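Local coordinates for protein putative modulator of DNA gyrase (Bacteroides thetaiotaomicron, PDB 1VPB) that is of unproven function but is probably a metallopeptidase of the U62 (PmbA/TldD) family, at residues A[47-51]-A[141-146]; A[165-171]-A[187-193]; A[240-244]-A[447-451]; A[246-252]-A[368-374]; A[267-273]-A[330-336]. All coordinates share one frame; numbering follows the deposited sequence.

Interaction 1: residues A[47-51]-A[141-146]; sequences TSFEL and KIEMAK
Lys141 begins the contact by laying its CB 3.9 Å from CE2 of Phe49, the two side chains crossing at about a right angle. Its chain runs on extended, and NZ meets Thr47 through a shared water, 2.8 Å from NZ and 2.9 Å from Thr47 OG1, besides forming a salt bridge with Asp168 OD2. The next residue, Ile142, sits on the Phe49 ring: CB stands 3.7 Å from the ring centroid and 6° off the normal, a CH-pi contact over the face. Were Phe49 an alanine, Ile142 would probably lose the flat surface it rests on, and a gap would open between strand and helix. Ala145 presents CB to Leu51 CD1 at 4.0 Å, and Lys146 adds its CG at 3.7 Å from that same methyl. The axes of segments 47-51 and 141-146 approach to 8.7 Å at 32°; here helix 138-150 packs apolar side chains on strand 36-52, a helix on one face of an antiparallel beta sheet in a two-layer alpha+beta arrangement.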
# COMPACT_ATOMS: atom_id res chain seq x y z
N THR A 47 4.47 -7.04 -17.74
CA THR A 47 5.76 -7.66 -17.48
C THR A 47 6.63 -6.76 -16.62
O THR A 47 6.71 -5.54 -16.88
CB THR A 47 6.48 -7.91 -18.82
OG1 THR A 47 5.76 -8.91 -19.56
CG2 THR A 47 7.86 -8.44 -18.65
N SER A 48 7.31 -7.38 -15.66
CA SER A 48 8.31 -6.73 -14.83
C SER A 48 9.61 -7.52 -14.84
O SER A 48 9.61 -8.72 -14.53
CB SER A 48 7.82 -6.63 -13.38
OG SER A 48 8.87 -6.26 -12.54
N PHE A 49 10.71 -6.87 -15.22
CA PHE A 49 12.03 -7.42 -14.97
C PHE A 49 12.74 -6.52 -13.96
O PHE A 49 12.83 -5.31 -14.17
CB PHE A 49 12.95 -7.47 -16.21
CG PHE A 49 12.54 -8.48 -17.26
CD1 PHE A 49 12.90 -9.83 -17.13
CD2 PHE A 49 11.86 -8.08 -18.42
CE1 PHE A 49 12.52 -10.78 -18.13
CE2 PHE A 49 11.45 -9.01 -19.38
CZ PHE A 49 11.78 -10.37 -19.23
N GLU A 50 13.27 -7.10 -12.89
CA GLU A 50 14.13 -6.38 -11.93
C GLU A 50 15.50 -7.01 -11.79
O GLU A 50 15.65 -8.25 -11.62
CB GLU A 50 13.45 -6.32 -10.55
CG GLU A 50 12.11 -5.60 -10.48
N LEU A 51 16.52 -6.15 -11.83
CA LEU A 51 17.90 -6.54 -11.76
C LEU A 51 18.55 -5.83 -10.57
O LEU A 51 18.22 -4.70 -10.28
CB LEU A 51 18.67 -6.17 -13.04
CG LEU A 51 18.02 -6.48 -14.39
CD1 LEU A 51 19.08 -6.31 -15.47
CD2 LEU A 51 17.33 -7.88 -14.51
N LYS A 141 13.54 -6.45 -23.85
CA LYS A 141 13.08 -5.76 -22.64
C LYS A 141 14.13 -5.94 -21.53
O LYS A 141 14.62 -4.98 -20.96
CB LYS A 141 11.69 -6.28 -22.21
CG LYS A 141 10.56 -6.13 -23.24
CD LYS A 141 9.31 -6.71 -22.72
CE LYS A 141 8.22 -6.74 -23.76
NZ LYS A 141 6.90 -7.20 -23.29
N ILE A 142 14.49 -7.19 -21.24
CA ILE A 142 15.47 -7.38 -20.19
C ILE A 142 16.86 -6.82 -20.57
O ILE A 142 17.58 -6.32 -19.71
CB ILE A 142 15.55 -8.85 -19.76
CG1 ILE A 142 16.31 -8.94 -18.44
CG2 ILE A 142 16.22 -9.70 -20.83
CD1 ILE A 142 16.61 -10.31 -18.00
N GLU A 143 17.23 -6.86 -21.85
CA GLU A 143 18.46 -6.19 -22.28
C GLU A 143 18.49 -4.69 -21.98
O GLU A 143 19.56 -4.12 -21.63
CB GLU A 143 18.72 -6.39 -23.78
CG GLU A 143 19.18 -7.79 -24.17
CD GLU A 143 20.44 -8.25 -23.45
OE1 GLU A 143 21.40 -7.45 -23.33
OE2 GLU A 143 20.45 -9.42 -22.97
N MET A 144 17.37 -4.01 -22.20
CA MET A 144 17.29 -2.59 -21.84
C MET A 144 17.59 -2.36 -20.37
O MET A 144 18.27 -1.40 -20.05
CB MET A 144 15.92 -2.00 -22.15
CG MET A 144 15.58 -1.97 -23.63
SD MET A 144 13.90 -1.43 -23.96
CE MET A 144 13.71 -2.07 -25.57
N ALA A 145 17.05 -3.20 -19.49
CA ALA A 145 17.31 -3.04 -18.07
C ALA A 145 18.78 -3.31 -17.75
O ALA A 145 19.42 -2.62 -16.95
CB ALA A 145 16.41 -3.92 -17.29
N LYS A 146 19.35 -4.32 -18.41
CA LYS A 146 20.77 -4.55 -18.27
C LYS A 146 21.61 -3.36 -18.71
O LYS A 146 22.56 -2.98 -18.04
CB LYS A 146 21.21 -5.74 -19.10
CG LYS A 146 20.66 -7.03 -18.69
CD LYS A 146 21.48 -8.12 -19.40
CE LYS A 146 20.60 -9.28 -19.78
NZ LYS A 146 21.46 -10.42 -20.23
O HOH W 1 7.20 -9.60 -21.96

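Interaction 2: residues A[165-171]-A[187-193]; sequences SYGDGED and STWYSLS
Trp189 holds CG between its backbone N and carbonyl carbon (chi1 64°), which folds the indole across the neighbouring strand, while Tyr166 with CG anti to N (chi1 170°) runs along its own strand toward Asp168. Both belong to the beta hairpin of strands 159-177 and 181-198, antiparallel in regular register from Ser165 opposite Ser193 to Asp171 opposite Ser187. Eight backbone hydrogen bonds join the hydrogen-bonded pairs, the straightest being Gly167 N to Ser191 O, 168° at the hydrogen. The indole lies over the backbone at Asp168 and Gly169: Gly169 CA is 3.9 Å from the centroid of the five-membered ring, a CH-pi contact over the face. A side chain at Gly169 would collide with NE1, so the glycine fits the ring's position. On the face bearing Tyr166, Asp168 and Tyr190, the two tyrosines lie side by side, and Tyr166 OH approaches the Tyr190 edge in plane, 3.4 Å from CD2. That hydroxyl donates to Asp168 OD2 at 2.6 Å, on the anti lone pair of the oxygen that also pairs with Lys141. At the indole edge, a water accepts from Trp189 NE1 at 3.0 Å and donates to Asp171 OD2 at 2.7 Å.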
# COMPACT_ATOMS: atom_id res chain seq x y z
N SER A 165 15.31 -1.64 -13.49
CA SER A 165 14.03 -2.27 -13.72
C SER A 165 13.47 -1.92 -15.08
O SER A 165 13.64 -0.78 -15.57
CB SER A 165 13.02 -1.76 -12.68
OG SER A 165 13.53 -1.98 -11.37
N TYR A 166 12.75 -2.87 -15.65
CA TYR A 166 11.88 -2.66 -16.78
C TYR A 166 10.46 -3.01 -16.37
O TYR A 166 10.23 -4.01 -15.69
CB TYR A 166 12.33 -3.58 -17.95
CG TYR A 166 11.35 -3.61 -19.09
CD1 TYR A 166 10.19 -4.37 -19.04
CD2 TYR A 166 11.51 -2.74 -20.20
CE1 TYR A 166 9.26 -4.34 -20.08
CE2 TYR A 166 10.58 -2.69 -21.21
CZ TYR A 166 9.47 -3.51 -21.17
OH TYR A 166 8.53 -3.51 -22.18
N GLY A 167 9.50 -2.22 -16.77
CA GLY A 167 8.09 -2.55 -16.62
C GLY A 167 7.31 -2.23 -17.89
O GLY A 167 7.61 -1.27 -18.57
N ASP A 168 6.28 -3.01 -18.19
CA ASP A 168 5.32 -2.58 -19.16
C ASP A 168 3.92 -3.08 -18.81
O ASP A 168 3.73 -3.85 -17.86
CB ASP A 168 5.72 -2.97 -20.59
CG ASP A 168 5.63 -4.48 -20.90
OD1 ASP A 168 4.70 -5.16 -20.35
OD2 ASP A 168 6.45 -4.98 -21.70
N GLY A 169 2.95 -2.59 -19.54
CA GLY A 169 1.58 -3.08 -19.42
C GLY A 169 0.66 -2.63 -20.51
O GLY A 169 0.96 -1.69 -21.27
N GLU A 170 -0.47 -3.32 -20.61
CA GLU A 170 -1.56 -2.90 -21.46
C GLU A 170 -2.82 -2.95 -20.60
O GLU A 170 -2.94 -3.81 -19.73
CB GLU A 170 -1.70 -3.79 -22.69
CG GLU A 170 -1.87 -5.24 -22.37
CD GLU A 170 -2.04 -6.18 -23.56
OE1 GLU A 170 -2.27 -5.76 -24.68
OE2 GLU A 170 -2.00 -7.40 -23.30
N ASP A 171 -3.75 -2.05 -20.87
CA ASP A 171 -4.98 -1.89 -20.09
C ASP A 171 -6.10 -1.66 -21.05
O ASP A 171 -5.98 -0.87 -21.99
CB ASP A 171 -4.85 -0.75 -19.12
CG ASP A 171 -3.89 -1.04 -18.04
OD1 ASP A 171 -4.30 -1.70 -17.07
OD2 ASP A 171 -2.75 -0.59 -18.03
N SER A 187 -4.88 1.34 -23.61
CA SER A 187 -3.61 2.01 -23.55
C SER A 187 -2.48 1.06 -23.19
O SER A 187 -2.69 -0.05 -22.63
CB SER A 187 -3.65 3.17 -22.58
OG SER A 187 -3.90 2.70 -21.26
N THR A 188 -1.25 1.52 -23.48
CA THR A 188 -0.03 0.82 -23.11
C THR A 188 0.88 1.74 -22.34
O THR A 188 0.68 2.99 -22.31
CB THR A 188 0.73 0.27 -24.36
OG1 THR A 188 0.83 1.36 -25.33
CG2 THR A 188 -0.04 -0.81 -25.01
N TRP A 189 1.83 1.14 -21.65
CA TRP A 189 2.90 1.88 -21.00
C TRP A 189 4.15 1.03 -20.91
O TRP A 189 4.10 -0.19 -20.84
CB TRP A 189 2.52 2.41 -19.60
CG TRP A 189 2.24 1.35 -18.62
CD1 TRP A 189 1.04 0.72 -18.41
CD2 TRP A 189 3.19 0.70 -17.74
NE1 TRP A 189 1.19 -0.25 -17.44
CE2 TRP A 189 2.48 -0.25 -16.98
CE3 TRP A 189 4.55 0.88 -17.48
CZ2 TRP A 189 3.12 -1.08 -16.03
CZ3 TRP A 189 5.17 0.08 -16.51
CH2 TRP A 189 4.44 -0.88 -15.80
N TYR A 190 5.28 1.73 -20.87
CA TYR A 190 6.58 1.14 -20.71
C TYR A 190 7.41 2.03 -19.80
O TYR A 190 7.26 3.25 -19.83
CB TYR A 190 7.31 1.09 -22.06
CG TYR A 190 6.55 0.42 -23.19
CD1 TYR A 190 5.66 1.14 -23.97
CD2 TYR A 190 6.73 -0.93 -23.48
CE1 TYR A 190 4.95 0.52 -25.00
CE2 TYR A 190 6.03 -1.54 -24.52
CZ TYR A 190 5.15 -0.82 -25.27
OH TYR A 190 4.47 -1.39 -26.34
N SER A 191 8.28 1.41 -19.01
CA SER A 191 9.14 2.17 -18.12
C SER A 191 10.46 1.52 -17.86
O SER A 191 10.57 0.28 -17.85
CB SER A 191 8.43 2.44 -16.81
OG SER A 191 9.12 3.43 -16.08
N LEU A 192 11.49 2.35 -17.66
CA LEU A 192 12.80 1.88 -17.28
C LEU A 192 13.28 2.73 -16.14
O LEU A 192 13.06 3.94 -16.11
CB LEU A 192 13.80 1.99 -18.43
CG LEU A 192 13.74 0.95 -19.55
CD1 LEU A 192 14.48 1.51 -20.80
CD2 LEU A 192 14.35 -0.34 -19.10
N SER A 193 13.96 2.12 -15.19
CA SER A 193 14.46 2.85 -14.05
C SER A 193 15.79 2.32 -13.55
O SER A 193 16.22 1.20 -13.86
CB SER A 193 13.42 2.85 -12.91
OG SER A 193 13.35 1.59 -12.30
O HOH W 2 15.37 0.35 -10.47
O HOH W 3 -0.97 -2.15 -16.64
O HOH W 4 -2.11 1.20 -19.56

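Interaction 3: residues A[240-244]-A[447-451]; sequences KKVQS and DFSGL
Ser244 and Ser449 bring the two backbones closest, their CA atoms 4.5 Å apart, where an irregular segment meets the final strand with end-to-end directions 128° apart. The one hydrogen bond across the contact runs from Gly450 N to Ser244 OG, 3.2 Å long and bent to 142° at the hydrogen. With OG anti to the carbonyl carbon (chi1 -67°), the serine hydroxyl is carried to the chain at Ser449 and Gly450, so a side-chain oxygen accepts from this strand amide. Alongside this bond, Ser244 CA makes a CA-H...O contact with Phe448 O at 3.3 Å. Lys241 supplies the other approach. Its chain is extended beyond CG and reaches the last peptide, with CE 3.3 Å from Leu451 N and NZ 3.6 Å from Leu451 CD1. NZ also stands 3.2 Å from Leu451 N, but both are donors and no bond joins them. Gly450 lies beside the ammonium group with no side chain to obstruct it. Phe448 turns its ring toward Met249 and Ile372, and its backbone bonds to Gly245; Lys241 also touches Glu409. The segments thus join the approach to strand 245-251 with the C-terminal strand 446-450 of one mixed sheet. One bent hydrogen bond and a few van der Waals touches over 248 Å², with half the touching residues exposed, imply a modest, solvent-accessible attachment of the chain end.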
# COMPACT_ATOMS: atom_id res chain seq x y z
N LYS A 240 24.32 19.12 4.17
CA LYS A 240 24.38 19.77 5.49
C LYS A 240 23.22 20.76 5.60
O LYS A 240 22.73 21.24 4.60
CB LYS A 240 25.67 20.59 5.66
CG LYS A 240 26.93 19.84 6.03
CD LYS A 240 28.00 20.77 6.60
CE LYS A 240 28.48 21.80 5.58
NZ LYS A 240 29.70 22.53 6.07
N LYS A 241 22.84 21.13 6.82
CA LYS A 241 21.91 22.22 7.06
C LYS A 241 22.53 23.55 6.64
O LYS A 241 23.74 23.66 6.55
CB LYS A 241 21.54 22.30 8.54
CG LYS A 241 20.73 21.10 9.05
CD LYS A 241 20.47 21.20 10.58
CE LYS A 241 19.21 20.42 11.00
NZ LYS A 241 18.73 20.81 12.37
N VAL A 242 21.68 24.54 6.39
CA VAL A 242 22.12 25.93 6.15
C VAL A 242 21.35 26.83 7.12
O VAL A 242 20.44 26.36 7.79
CB VAL A 242 21.87 26.37 4.69
CG1 VAL A 242 22.67 25.50 3.72
CG2 VAL A 242 20.36 26.32 4.34
N GLN A 243 21.71 28.11 7.19
CA GLN A 243 21.05 29.01 8.15
C GLN A 243 19.56 29.11 7.85
O GLN A 243 19.16 29.16 6.69
CB GLN A 243 21.65 30.41 8.13
CG GLN A 243 21.14 31.31 9.25
N SER A 244 18.75 29.14 8.91
CA SER A 244 17.32 29.30 8.75
C SER A 244 16.97 30.70 8.27
O SER A 244 17.68 31.67 8.59
CB SER A 244 16.64 29.03 10.08
OG SER A 244 16.79 27.67 10.40
N ASP A 447 10.18 30.24 3.51
CA ASP A 447 10.78 29.91 4.79
C ASP A 447 11.37 28.51 4.84
O ASP A 447 10.68 27.52 4.55
CB ASP A 447 9.75 30.07 5.91
CG ASP A 447 9.64 31.48 6.37
OD1 ASP A 447 10.66 31.99 6.91
OD2 ASP A 447 8.60 32.13 6.25
N PHE A 448 12.66 28.48 5.19
CA PHE A 448 13.39 27.23 5.46
C PHE A 448 13.92 27.28 6.89
O PHE A 448 14.46 28.32 7.32
CB PHE A 448 14.57 27.02 4.51
CG PHE A 448 14.18 26.85 3.08
CD1 PHE A 448 13.84 27.97 2.30
CD2 PHE A 448 14.18 25.59 2.48
CE1 PHE A 448 13.49 27.83 0.98
CE2 PHE A 448 13.82 25.43 1.15
CZ PHE A 448 13.46 26.56 0.39
N SER A 449 13.79 26.16 7.59
CA SER A 449 14.28 26.04 8.96
C SER A 449 14.94 24.69 9.21
O SER A 449 14.59 23.70 8.59
CB SER A 449 13.12 26.20 9.92
OG SER A 449 12.04 25.38 9.50
N GLY A 450 15.88 24.66 10.15
CA GLY A 450 16.61 23.42 10.46
C GLY A 450 15.78 22.36 11.18
O GLY A 450 14.97 22.71 12.05
N LEU A 451 15.96 21.09 10.77
CA LEU A 451 15.59 19.85 11.53
C LEU A 451 15.33 18.64 10.62
O LEU A 451 16.13 17.71 10.53
CB LEU A 451 14.39 20.03 12.48
CG LEU A 451 14.63 20.25 13.99
CD1 LEU A 451 15.80 21.18 14.37
CD2 LEU A 451 13.31 20.74 14.60
OXT LEU A 451 14.30 18.53 9.96

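Interaction 4: residues A[246-252]-A[368-374]; sequences KYTMVVD and VEKGILV
Ile372 packs its CD1 over the centre of the Tyr247 ring, 3.8 Å from the centroid and 10° off the normal, a CH-pi contact on the buried side. Its CG1, anti to the carbonyl carbon (chi1 -68°), lies 3.9 Å from CD2 of the ring and sets CD1 there. Met249 SD touches Val374 CG2 at 3.9 Å; across the sheet, Val250 meets Leu373 CD1 through CG1 and Val368 through CG2. Between these layers run four backbone hydrogen bonds, the straightest from Val374 N to Val250 O at 175°. At Gly371 a CB would clash with Thr248 O. The other end is wetter. A water lies over the opposite face of the Tyr247 ring, toward its rim, accepting from Lys370 NZ and donating to Lys246 O; any cation-pi attraction is long and weak. A second water donates to Thr248 OG1, also bonded to Glu444, and accepts from Lys370 N. Four parallel bridges, Thr248 with Gly371 through Val251 with Val374, join strands 245-251 and 370-378 within the mixed sheet of the C-terminal PmbA/TldA region.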
# COMPACT_ATOMS: atom_id res chain seq x y z
N LYS A 246 14.53 33.24 5.13
CA LYS A 246 13.86 33.29 3.82
C LYS A 246 14.87 33.00 2.73
O LYS A 246 15.97 33.56 2.77
CB LYS A 246 13.35 34.70 3.54
CG LYS A 246 12.31 35.24 4.50
CD LYS A 246 11.00 34.61 4.27
CE LYS A 246 9.97 35.12 5.25
NZ LYS A 246 8.66 34.65 4.85
N TYR A 247 14.45 32.24 1.73
CA TYR A 247 15.27 32.03 0.53
C TYR A 247 14.35 32.02 -0.67
O TYR A 247 13.19 31.67 -0.55
CB TYR A 247 15.95 30.66 0.57
CG TYR A 247 17.03 30.47 1.61
CD1 TYR A 247 16.72 30.09 2.92
CD2 TYR A 247 18.38 30.63 1.27
CE1 TYR A 247 17.74 29.89 3.87
CE2 TYR A 247 19.37 30.43 2.21
CZ TYR A 247 19.06 30.05 3.50
OH TYR A 247 20.07 29.86 4.42
N THR A 248 14.90 32.32 -1.83
CA THR A 248 14.23 31.97 -3.09
C THR A 248 14.25 30.44 -3.24
O THR A 248 15.32 29.83 -3.12
CB THR A 248 14.99 32.55 -4.26
OG1 THR A 248 15.09 33.98 -4.13
CG2 THR A 248 14.27 32.28 -5.59
N MET A 249 13.10 29.83 -3.49
CA MET A 249 13.05 28.39 -3.68
C MET A 249 12.92 28.04 -5.16
O MET A 249 12.00 28.48 -5.83
CB MET A 249 11.89 27.77 -2.90
CG MET A 249 11.83 26.26 -3.06
SD MET A 249 10.66 25.36 -2.05
CE MET A 249 9.11 26.08 -2.51
N VAL A 250 13.87 27.24 -5.66
CA VAL A 250 13.78 26.69 -7.01
C VAL A 250 13.44 25.18 -6.87
O VAL A 250 14.01 24.49 -6.03
CB VAL A 250 15.08 26.89 -7.83
CG1 VAL A 250 14.88 26.38 -9.26
CG2 VAL A 250 15.47 28.37 -7.85
N VAL A 251 12.50 24.71 -7.67
CA VAL A 251 12.11 23.29 -7.66
C VAL A 251 12.20 22.69 -9.05
O VAL A 251 11.72 23.26 -10.02
CB VAL A 251 10.70 23.09 -7.11
CG1 VAL A 251 10.43 21.59 -6.85
CG2 VAL A 251 10.48 23.92 -5.86
N ASP A 252 12.83 21.51 -9.15
CA ASP A 252 13.02 20.86 -10.45
C ASP A 252 11.77 20.17 -10.93
O ASP A 252 10.80 20.08 -10.18
CB ASP A 252 14.25 19.95 -10.43
CG ASP A 252 14.15 18.79 -9.46
OD1 ASP A 252 13.03 18.38 -9.10
OD2 ASP A 252 15.21 18.24 -9.04
N VAL A 368 19.22 33.47 -9.74
CA VAL A 368 18.89 33.56 -8.31
C VAL A 368 20.10 33.93 -7.46
O VAL A 368 21.13 33.27 -7.50
CB VAL A 368 18.28 32.24 -7.81
CG1 VAL A 368 18.08 32.29 -6.30
CG2 VAL A 368 16.97 31.95 -8.54
N GLU A 369 19.96 34.99 -6.68
CA GLU A 369 21.07 35.52 -5.87
C GLU A 369 21.21 34.74 -4.55
O GLU A 369 22.31 34.45 -4.14
CB GLU A 369 20.84 37.01 -5.58
CG GLU A 369 22.00 37.75 -4.93
CD GLU A 369 21.63 39.19 -4.58
OE1 GLU A 369 20.43 39.55 -4.69
OE2 GLU A 369 22.53 39.96 -4.19
N LYS A 370 20.10 34.43 -3.89
CA LYS A 370 20.17 33.65 -2.66
C LYS A 370 18.99 32.73 -2.58
O LYS A 370 17.85 33.16 -2.40
CB LYS A 370 20.17 34.54 -1.43
CG LYS A 370 20.16 33.81 -0.08
CD LYS A 370 20.31 34.80 1.09
CE LYS A 370 20.01 34.12 2.43
NZ LYS A 370 20.10 35.07 3.57
N GLY A 371 19.24 31.44 -2.77
CA GLY A 371 18.15 30.52 -2.85
C GLY A 371 18.57 29.14 -2.45
O GLY A 371 19.72 28.91 -2.08
N ILE A 372 17.61 28.25 -2.55
CA ILE A 372 17.80 26.82 -2.38
C ILE A 372 17.11 26.13 -3.53
O ILE A 372 15.93 26.38 -3.82
CB ILE A 372 17.23 26.35 -1.02
CG1 ILE A 372 18.07 26.95 0.10
CG2 ILE A 372 17.15 24.80 -0.96
CD1 ILE A 372 17.59 26.60 1.52
N LEU A 373 17.83 25.22 -4.17
CA LEU A 373 17.26 24.37 -5.18
C LEU A 373 16.80 23.12 -4.46
O LEU A 373 17.60 22.47 -3.79
CB LEU A 373 18.30 24.02 -6.24
CG LEU A 373 17.87 22.87 -7.16
CD1 LEU A 373 16.66 23.21 -8.03
CD2 LEU A 373 19.05 22.43 -8.01
N VAL A 374 15.53 22.78 -4.59
CA VAL A 374 14.96 21.55 -4.03
C VAL A 374 14.97 20.41 -5.03
O VAL A 374 14.31 20.46 -6.08
CB VAL A 374 13.53 21.81 -3.50
CG1 VAL A 374 12.87 20.50 -3.03
CG2 VAL A 374 13.61 22.82 -2.37
O HOH W 5 18.24 33.58 4.81
O HOH W 6 17.47 35.44 -4.62

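Interaction 5: residues A[267-273]-A[330-336]; sequences LNGSALQ and YFIDTYN
Leu267 O accepts from Phe331 N at 2.9 Å and 171°, and Phe331 O in turn accepts from Gly269 N at 2.9 Å. These two bonds form a single backbone bridge at Asn268 and Phe331. Asp333, the N-cap of helix 334-340, uses OD1 twice: Asn336 N donates at 3.0 Å and 166°, and Asn336 ND2 reaches it from the opposite face of the carboxylate plane. The amide is thereby held beside Ser270, while its OD1 takes a 2.7 Å bond from a water that also donates to Gln273 OE1. A leucine in place of Asn336 would probably leave that water and Asp333 OD1 each short of a partner. Tyr330 OH is satisfied by Leu279 O and Lys282 N; its ring takes Leu272 CD1 over one face, 3.7 Å from the centroid, and Leu267 CD2 at its edge. The contact thus sets short helix 269-273 against the start of helix 334-340, with strand 319-323 reached by Leu267 and Phe331 through Ile321.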
# COMPACT_ATOMS: atom_id res chain seq x y z
N LEU A 267 -9.32 20.85 -4.59
CA LEU A 267 -10.36 21.10 -5.52
C LEU A 267 -11.35 19.96 -5.68
O LEU A 267 -12.29 20.05 -6.46
CB LEU A 267 -9.71 21.42 -6.87
CG LEU A 267 -8.76 22.62 -6.92
CD1 LEU A 267 -8.25 22.72 -8.38
CD2 LEU A 267 -9.48 23.83 -6.50
N ASN A 268 -11.11 18.88 -4.98
CA ASN A 268 -11.99 17.71 -5.11
C ASN A 268 -13.33 17.95 -4.43
O ASN A 268 -13.39 18.41 -3.27
CB ASN A 268 -11.35 16.51 -4.48
CG ASN A 268 -10.30 15.88 -5.35
OD1 ASN A 268 -10.43 15.85 -6.61
ND2 ASN A 268 -9.24 15.31 -4.71
N GLY A 269 -14.39 17.54 -5.10
CA GLY A 269 -15.76 17.77 -4.64
C GLY A 269 -15.97 17.15 -3.26
O GLY A 269 -16.69 17.74 -2.42
N SER A 270 -15.35 16.01 -3.01
CA SER A 270 -15.60 15.32 -1.70
C SER A 270 -14.94 16.09 -0.56
O SER A 270 -15.50 16.25 0.52
CB SER A 270 -15.07 13.92 -1.76
OG SER A 270 -13.69 13.96 -2.04
N ALA A 271 -13.74 16.63 -0.82
CA ALA A 271 -13.09 17.51 0.16
C ALA A 271 -13.89 18.76 0.45
O ALA A 271 -14.01 19.20 1.61
CB ALA A 271 -11.66 17.86 -0.30
N LEU A 272 -14.47 19.36 -0.59
CA LEU A 272 -15.27 20.56 -0.47
C LEU A 272 -16.54 20.24 0.33
O LEU A 272 -16.93 20.99 1.22
CB LEU A 272 -15.64 21.09 -1.85
CG LEU A 272 -14.42 21.56 -2.65
CD1 LEU A 272 -14.76 21.68 -4.13
CD2 LEU A 272 -13.82 22.86 -2.07
N GLN A 273 -17.12 19.09 0.01
CA GLN A 273 -18.41 18.69 0.59
C GLN A 273 -18.24 18.42 2.06
O GLN A 273 -19.13 18.74 2.89
CB GLN A 273 -18.94 17.45 -0.15
CG GLN A 273 -20.41 17.09 0.21
CD GLN A 273 -20.53 16.32 1.50
OE1 GLN A 273 -19.66 15.50 1.81
NE2 GLN A 273 -21.62 16.55 2.23
N TYR A 330 -13.60 23.70 -9.85
CA TYR A 330 -13.53 22.60 -8.90
C TYR A 330 -13.82 21.31 -9.68
O TYR A 330 -14.44 21.35 -10.77
CB TYR A 330 -14.58 22.79 -7.84
CG TYR A 330 -14.41 23.91 -6.85
CD1 TYR A 330 -13.21 24.13 -6.21
CD2 TYR A 330 -15.50 24.66 -6.47
CE1 TYR A 330 -13.09 25.13 -5.20
CE2 TYR A 330 -15.38 25.66 -5.51
CZ TYR A 330 -14.18 25.88 -4.89
OH TYR A 330 -14.10 26.90 -3.93
N PHE A 331 -13.42 20.16 -9.11
CA PHE A 331 -13.60 18.87 -9.73
C PHE A 331 -14.69 18.14 -8.95
O PHE A 331 -14.38 17.49 -7.97
CB PHE A 331 -12.31 18.08 -9.79
CG PHE A 331 -11.32 18.66 -10.76
CD1 PHE A 331 -11.53 18.47 -12.11
CD2 PHE A 331 -10.23 19.39 -10.34
CE1 PHE A 331 -10.67 19.05 -13.03
CE2 PHE A 331 -9.38 19.97 -11.28
CZ PHE A 331 -9.62 19.79 -12.60
N ILE A 332 -15.93 18.31 -9.40
CA ILE A 332 -17.12 17.86 -8.65
C ILE A 332 -17.86 16.80 -9.43
O ILE A 332 -18.35 17.06 -10.51
CB ILE A 332 -18.00 19.02 -8.38
CG1 ILE A 332 -17.21 20.12 -7.65
CG2 ILE A 332 -19.11 18.59 -7.41
CD1 ILE A 332 -18.01 21.32 -7.39
N ASP A 333 -17.93 15.59 -8.88
CA ASP A 333 -18.70 14.55 -9.54
C ASP A 333 -20.20 14.68 -9.24
O ASP A 333 -20.67 15.58 -8.52
CB ASP A 333 -18.17 13.16 -9.20
CG ASP A 333 -18.54 12.72 -7.80
OD1 ASP A 333 -18.98 13.55 -6.97
OD2 ASP A 333 -18.29 11.56 -7.47
N THR A 334 -20.97 13.76 -9.81
CA THR A 334 -22.43 13.87 -9.78
C THR A 334 -22.91 13.82 -8.33
O THR A 334 -23.74 14.63 -7.91
CB THR A 334 -23.05 12.76 -10.62
OG1 THR A 334 -22.70 12.96 -12.02
CG2 THR A 334 -24.57 12.82 -10.63
N TYR A 335 -22.40 12.86 -7.59
CA TYR A 335 -22.79 12.68 -6.18
C TYR A 335 -22.53 13.90 -5.31
O TYR A 335 -23.43 14.42 -4.66
CB TYR A 335 -22.06 11.50 -5.64
CG TYR A 335 -22.34 11.18 -4.22
CD1 TYR A 335 -23.61 10.72 -3.84
CD2 TYR A 335 -21.37 11.26 -3.28
CE1 TYR A 335 -23.88 10.42 -2.54
CE2 TYR A 335 -21.62 10.94 -1.97
CZ TYR A 335 -22.88 10.51 -1.60
OH TYR A 335 -23.06 10.18 -0.27
N ASN A 336 -21.28 14.41 -5.31
CA ASN A 336 -20.97 15.58 -4.53
C ASN A 336 -21.67 16.84 -5.02
O ASN A 336 -22.03 17.72 -4.21
CB ASN A 336 -19.46 15.74 -4.41
CG ASN A 336 -18.85 14.71 -3.53
OD1 ASN A 336 -19.12 14.66 -2.32
ND2 ASN A 336 -18.02 13.86 -4.11
O HOH W 7 -18.58 13.50 0.08

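Interactions 1, 4 and 5 are buried, interaction 2 is partly so, and interaction 3 lies at the surface. Interactions 1 and 2 share the antiparallel sheet, where strands 36-52 and 159-177 are neighbours: Phe49 O lies 2.9 Å from Tyr166 N, and the Lys141-Asp168 pair spans both. Interactions 3 and 4 share the mixed sheet, tied by the Asp447 to Lys246 salt bridge and by Phe448 against Tyr247 and Ile372. Interaction 5 stands apart, about 19 Å from interaction 4 at nearest atoms, yet is nested within its loop. Strand pairing dominates interactions 2 and 4, side-chain packing interaction 1; interaction 5 has a single backbone bridge, ring packing and a bridging water, interaction 3 one bent bond to a serine hydroxyl.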